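Local coordinates for DNA-directed RNA polymerase subunit Rpo11 (Thermoplasma acidophilum, PDB 1XPP), which is a small subunit of the archaeal RNA polymerase, probably a dimerising assembly component of the enzyme that transcribes DNA into RNA, at residues D[37-42]-D[51-56]. Residues are numbered along the deposited sequence; the frame is centred on the assembly and turned at random.
Sequences TLVEEI and ARYYIK
Val39 straddles the backbone of strand 48-54: CG1 lies over the Ala51 carbonyl and against Tyr53 CD2, CG2 against Tyr53 N and CB. With CG1 anti to the backbone N (chi1 166°), Val39 CG1 lies 3.6 Å from Ala51 O, and Val39 CG2 3.9 Å from Tyr53 CB. The Tyr53 ring is met at its edge: Val39 CB lies near the ring plane, 3.9 Å from Tyr53 CD2, and the two side chains cross at about a right angle. Tyr53 CG stands between its own backbone N and carbonyl carbon (chi1 57°), which carries the ring across the helix, where it also touches Arg36. One turn after Val39, Ile42 CG2 comes 3.8 Å from Ala51 CB. No hydrogen bond joins the segments, so apolar packing carries the contact. Cutting Val39 back to an alanine keeps CB but removes both methyls, which would probably open a gap over the Ala51 carbonyl. Val39 and Ile42 also touch Ile65 and Val67, respectively, on strand 64-69. Segment 37-42 runs nearly antiparallel (168°) to segment 51-54, 7.9 Å between axes, over this chain's outermost strand: helix-on-sheet packing of the alpha/beta Rpb3/Rpb11 dimerisation domain.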
loop_
_atom_site.group_PDB
_atom_site.type_symbol
_atom_site.label_atom_id
_atom_site.label_comp_id
_atom_site.label_asym_id
_atom_site.label_seq_id
_atom_site.Cartn_x
_atom_site.Cartn_y
_atom_site.Cartn_z
ATOM N N THR D 37 6.718 -16.016 7.077
ATOM C CA THR D 37 6.554 -16.373 8.499
ATOM C C THR D 37 5.142 -16.901 8.746
ATOM O O THR D 37 4.941 -17.899 9.426
ATOM C CB THR D 37 6.835 -15.166 9.425
ATOM O OG1 THR D 37 8.172 -14.742 9.212
ATOM C CG2 THR D 37 6.676 -15.536 10.915
ATOM N N LEU D 38 4.171 -16.242 8.132
ATOM C CA LEU D 38 2.808 -16.671 8.285
ATOM C C LEU D 38 2.597 -18.100 7.776
ATOM O O LEU D 38 1.969 -18.931 8.432
ATOM C CB LEU D 38 1.885 -15.682 7.583
ATOM C CG LEU D 38 0.410 -16.055 7.626
ATOM C CD1 LEU D 38 -0.114 -16.243 9.062
ATOM C CD2 LEU D 38 -0.407 -15.026 6.863
ATOM N N VAL D 39 3.140 -18.376 6.588
ATOM C CA VAL D 39 3.020 -19.685 5.976
ATOM C C VAL D 39 3.773 -20.741 6.804
ATOM O O VAL D 39 3.222 -21.822 7.062
ATOM C CB VAL D 39 3.427 -19.607 4.468
ATOM C CG1 VAL D 39 3.641 -21.000 3.867
ATOM C CG2 VAL D 39 2.360 -18.851 3.675
ATOM N N GLU D 40 4.983 -20.406 7.263
ATOM C CA GLU D 40 5.755 -21.301 8.155
ATOM C C GLU D 40 4.914 -21.672 9.385
ATOM O O GLU D 40 4.816 -22.844 9.781
ATOM C CB GLU D 40 7.067 -20.651 8.575
ATOM C CG GLU D 40 8.001 -21.571 9.362
ATOM C CD GLU D 40 9.160 -20.832 10.036
ATOM O OE1 GLU D 40 9.809 -21.401 10.946
ATOM O OE2 GLU D 40 9.428 -19.677 9.678
ATOM N N GLU D 41 4.242 -20.677 9.941
ATOM C CA GLU D 41 3.382 -20.945 11.079
ATOM C C GLU D 41 2.175 -21.830 10.738
ATOM O O GLU D 41 1.848 -22.777 11.483
ATOM C CB GLU D 41 2.960 -19.629 11.747
ATOM C CG GLU D 41 2.262 -19.837 13.103
ATOM C CD GLU D 41 3.208 -20.290 14.213
ATOM O OE1 GLU D 41 4.426 -20.386 13.997
ATOM O OE2 GLU D 41 2.710 -20.566 15.324
ATOM N N ILE D 42 1.497 -21.550 9.627
ATOM C CA ILE D 42 0.305 -22.325 9.267
ATOM C C ILE D 42 0.704 -23.786 9.019
ATOM O O ILE D 42 -0.078 -24.685 9.304
ATOM C CB ILE D 42 -0.368 -21.764 7.997
ATOM C CG1 ILE D 42 -0.967 -20.378 8.253
ATOM C CG2 ILE D 42 -1.455 -22.707 7.488
ATOM C CD1 ILE D 42 -1.168 -19.535 6.976
ATOM N N ALA D 51 0.031 -25.337 2.592
ATOM C CA ALA D 51 0.058 -23.879 2.743
ATOM C C ALA D 51 1.227 -23.375 1.949
ATOM O O ALA D 51 2.362 -23.839 2.121
ATOM C CB ALA D 51 0.180 -23.476 4.188
ATOM N N ARG D 52 0.943 -22.408 1.080
ATOM C CA ARG D 52 1.940 -21.919 0.146
ATOM C C ARG D 52 1.863 -20.416 0.049
ATOM O O ARG D 52 0.775 -19.842 0.086
ATOM C CB ARG D 52 1.663 -22.465 -1.248
ATOM C CG ARG D 52 1.548 -23.983 -1.332
ATOM C CD ARG D 52 2.920 -24.609 -1.536
ATOM N NE ARG D 52 3.632 -23.937 -2.616
ATOM C CZ ARG D 52 4.747 -24.382 -3.186
ATOM N NH1 ARG D 52 5.292 -25.530 -2.790
ATOM N NH2 ARG D 52 5.312 -23.680 -4.168
ATOM N N TYR D 53 3.011 -19.775 -0.102
ATOM C CA TYR D 53 3.011 -18.389 -0.544
ATOM C C TYR D 53 3.487 -18.328 -1.970
ATOM O O TYR D 53 4.301 -19.170 -2.407
ATOM C CB TYR D 53 3.905 -17.505 0.329
ATOM C CG TYR D 53 5.349 -17.941 0.427
ATOM C CD1 TYR D 53 6.287 -17.566 -0.559
ATOM C CD2 TYR D 53 5.781 -18.704 1.502
ATOM C CE1 TYR D 53 7.618 -17.972 -0.460
ATOM C CE2 TYR D 53 7.103 -19.090 1.617
ATOM C CZ TYR D 53 8.013 -18.729 0.635
ATOM O OH TYR D 53 9.327 -19.141 0.774
ATOM N N TYR D 54 3.018 -17.296 -2.655
ATOM C CA TYR D 54 3.428 -17.010 -4.032
ATOM C C TYR D 54 3.831 -15.561 -4.060
ATOM O O TYR D 54 3.001 -14.651 -3.922
ATOM C CB TYR D 54 2.316 -17.278 -5.023
ATOM C CG TYR D 54 1.744 -18.669 -4.889
ATOM C CD1 TYR D 54 0.667 -18.935 -4.023
ATOM C CD2 TYR D 54 2.306 -19.732 -5.594
ATOM C CE1 TYR D 54 0.130 -20.233 -3.918
ATOM C CE2 TYR D 54 1.790 -21.004 -5.483
ATOM C CZ TYR D 54 0.716 -21.250 -4.655
ATOM O OH TYR D 54 0.258 -22.544 -4.605
ATOM N N ILE D 55 5.129 -15.334 -4.212
ATOM C CA ILE D 55 5.606 -13.973 -4.197
ATOM C C ILE D 55 6.307 -13.684 -5.504
ATOM O O ILE D 55 5.852 -12.828 -6.276
ATOM C CB ILE D 55 6.515 -13.719 -2.995
ATOM C CG1 ILE D 55 5.708 -13.838 -1.710
ATOM C CG2 ILE D 55 7.155 -12.329 -3.091
ATOM C CD1 ILE D 55 6.544 -13.962 -0.438
ATOM N N LYS D 56 7.421 -14.367 -5.748
ATOM C CA LYS D 56 8.054 -14.175 -7.061
ATOM C C LYS D 56 7.706 -15.200 -8.126
ATOM O O LYS D 56 7.949 -14.972 -9.321
ATOM C CB LYS D 56 9.550 -13.953 -6.968
ATOM C CG LYS D 56 10.280 -14.763 -5.962
ATOM C CD LYS D 56 11.277 -13.842 -5.271
ATOM C CE LYS D 56 10.559 -12.891 -4.311
ATOM N NZ LYS D 56 11.298 -11.610 -4.080
#